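Side-chain contact in leucyl-tRNA synthetase (PDB 3PZ6), which probably attaches leucine to its tRNA at the cost of ATP, the crystallised piece being its CP1 editing domain, which probably hydrolyses mischarged tRNA: residues 107-112 against 119-124. The protein carries 2 engineered substitutions. Residues are numbered along the deposited sequence; the frame is centred on the assembly and turned at random.
Sequences GAYYIN and VSEHAA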
loop_
_atom_site.group_PDB
_atom_site.type_symbol
_atom_site.label_atom_id
_atom_site.label_comp_id
_atom_site.label_asym_id
_atom_site.label_seq_id
_atom_site.Cartn_x
_atom_site.Cartn_y
_atom_site.Cartn_z
ATOM N N GLY A 107 12.283 -2.006 9.685
ATOM C CA GLY A 107 12.449 -2.987 10.742
ATOM C C GLY A 107 11.164 -3.737 10.987
ATOM O O GLY A 107 10.079 -3.203 10.767
ATOM N N ALA A 108 11.295 -4.982 11.434
ATOM C CA ALA A 108 10.146 -5.791 11.822
ATOM C C ALA A 108 9.951 -5.712 13.337
ATOM O O ALA A 108 10.885 -5.957 14.105
ATOM C CB ALA A 108 10.331 -7.234 11.368
ATOM N N TYR A 109 8.740 -5.357 13.758
ATOM C CA TYR A 109 8.425 -5.185 15.175
ATOM C C TYR A 109 7.151 -5.934 15.549
ATOM O O TYR A 109 6.354 -6.288 14.677
ATOM C CB TYR A 109 8.231 -3.705 15.510
ATOM C CG TYR A 109 9.368 -2.797 15.113
ATOM C CD1 TYR A 109 10.382 -2.479 16.019
ATOM C CD2 TYR A 109 9.416 -2.231 13.842
ATOM C CE1 TYR A 109 11.429 -1.626 15.657
ATOM C CE2 TYR A 109 10.453 -1.383 13.472
ATOM C CZ TYR A 109 11.454 -1.086 14.381
ATOM O OH TYR A 109 12.473 -0.246 14.004
ATOM N N TYR A 110 6.972 -6.168 16.848
ATOM C CA TYR A 110 5.701 -6.621 17.393
ATOM C C TYR A 110 4.890 -5.405 17.845
ATOM O O TYR A 110 5.437 -4.468 18.439
ATOM C CB TYR A 110 5.920 -7.551 18.589
ATOM C CG TYR A 110 6.354 -8.964 18.254
ATOM C CD1 TYR A 110 5.482 -9.860 17.640
ATOM C CD2 TYR A 110 7.625 -9.417 18.590
ATOM C CE1 TYR A 110 5.877 -11.161 17.343
ATOM C CE2 TYR A 110 8.027 -10.716 18.298
ATOM C CZ TYR A 110 7.151 -11.577 17.674
ATOM O OH TYR A 110 7.551 -12.860 17.385
ATOM N N ILE A 111 3.593 -5.415 17.545
ATOM C CA ILE A 111 2.652 -4.431 18.090
ATOM C C ILE A 111 1.859 -5.096 19.218
ATOM O O ILE A 111 1.585 -4.484 20.249
ATOM C CB ILE A 111 1.697 -3.886 16.995
ATOM C CG1 ILE A 111 2.465 -3.053 15.964
ATOM C CG2 ILE A 111 0.538 -3.075 17.602
ATOM C CD1 ILE A 111 2.927 -1.675 16.449
ATOM N N ASN A 112 1.491 -6.355 18.987
ATOM C CA ASN A 112 0.908 -7.233 19.992
ATOM C C ASN A 112 1.293 -8.683 19.687
ATOM O O ASN A 112 2.186 -8.927 18.875
ATOM C CB ASN A 112 -0.616 -7.051 20.077
ATOM C CG ASN A 112 -1.312 -7.202 18.730
ATOM O OD1 ASN A 112 -1.364 -8.292 18.154
ATOM N ND2 ASN A 112 -1.877 -6.107 18.237
ATOM N N VAL A 119 7.891 -1.261 9.445
ATOM C CA VAL A 119 7.881 0.193 9.291
ATOM C C VAL A 119 9.295 0.749 9.368
ATOM O O VAL A 119 10.248 0.014 9.631
ATOM C CB VAL A 119 7.015 0.899 10.378
ATOM C CG1 VAL A 119 5.546 0.854 10.020
ATOM C CG2 VAL A 119 7.261 0.299 11.759
ATOM N N SER A 120 9.421 2.050 9.132
ATOM C CA SER A 120 10.647 2.774 9.427
ATOM C C SER A 120 10.810 2.872 10.938
ATOM O O SER A 120 9.824 2.798 11.678
ATOM C CB SER A 120 10.590 4.175 8.828
ATOM O OG SER A 120 9.587 4.956 9.457
ATOM N N GLU A 121 12.054 3.036 11.385
ATOM C CA GLU A 121 12.372 3.191 12.803
ATOM C C GLU A 121 11.722 4.454 13.360
ATOM O O GLU A 121 11.218 4.459 14.487
ATOM C CB GLU A 121 13.887 3.235 13.012
ATOM C CG GLU A 121 14.321 2.999 14.452
ATOM C CD GLU A 121 15.812 3.186 14.654
ATOM O OE1 GLU A 121 16.200 4.207 15.263
ATOM O OE2 GLU A 121 16.594 2.322 14.199
ATOM N N HIS A 122 11.726 5.509 12.549
ATOM C CA HIS A 122 11.039 6.753 12.859
ATOM C C HIS A 122 9.585 6.510 13.268
ATOM O O HIS A 122 9.127 7.038 14.283
ATOM C CB HIS A 122 11.098 7.690 11.653
ATOM C CG HIS A 122 10.532 9.051 11.912
ATOM N ND1 HIS A 122 9.217 9.373 11.650
ATOM C CD2 HIS A 122 11.105 10.177 12.401
ATOM C CE1 HIS A 122 9.004 10.637 11.966
ATOM N NE2 HIS A 122 10.133 11.148 12.424
ATOM N N ALA A 123 8.874 5.706 12.479
ATOM C CA ALA A 123 7.469 5.391 12.738
ATOM C C ALA A 123 7.298 4.543 13.990
ATOM O O ALA A 123 6.387 4.788 14.775
ATOM C CB ALA A 123 6.843 4.699 11.538
ATOM N N ALA A 124 8.180 3.560 14.171
ATOM C CA ALA A 124 8.139 2.652 15.325
ATOM C C ALA A 124 8.399 3.378 16.644
ATOM O O ALA A 124 7.788 3.057 17.663
ATOM C CB ALA A 124 9.129 1.519 15.141
#
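Tyr109 lays its ring against the first turn of helix 121-128, and the methyl of Ala124 sits over one face of it. Ala124 CB is 3.7 Å from the centroid of the Tyr109 ring, a CH-pi contact displaced somewhat from the centre toward CZ and CE2. The methyl stands 18° off the ring normal. The ring reaches this place because Tyr109 CG stands beside its own backbone N, anti to the carbonyl carbon (chi1 -54°), which sends the phenol back along the strand toward Gly107. Val119 adds a second apolar touch: its CG2 comes obliquely to the ring, 3.9 Å from Tyr109 CD2, and the two side chains cross at about a right angle. Farther out, the phenol oxygen meets the start of the helix, with Tyr109 OH 3.6 Å from Glu121 CA and also near the CG of that residue. These are van der Waals contacts; the Glu121 chain continues extended beyond CG, and the residue is exposed to solvent.

The hairpin of strands 105-110 and 115-120 in the CP1 editing domain runs at its far end straight into helix 121-128, so the contact joins one strand to the other and to the helix that follows. Strand 143-148 flanks the first strand on its other edge.

Backbone bonds tie the strands together. Gly107 and Val119 form an antiparallel hydrogen-bonded pair: Gly107 N gives to Val119 O at 2.9 Å, and Val119 N gives to Gly107 O at 3.2 Å. Gly107 has no side chain, and the Tyr109 hydroxyl lies over the side where a CB would project.

Within 119-124, Ser120 is the N-cap. Its OG accepts from Ala123 N at 3.2 Å, and Ala124 N donates to Ser120 O, a backbone bond of the turn that carries the Ala124 methyl.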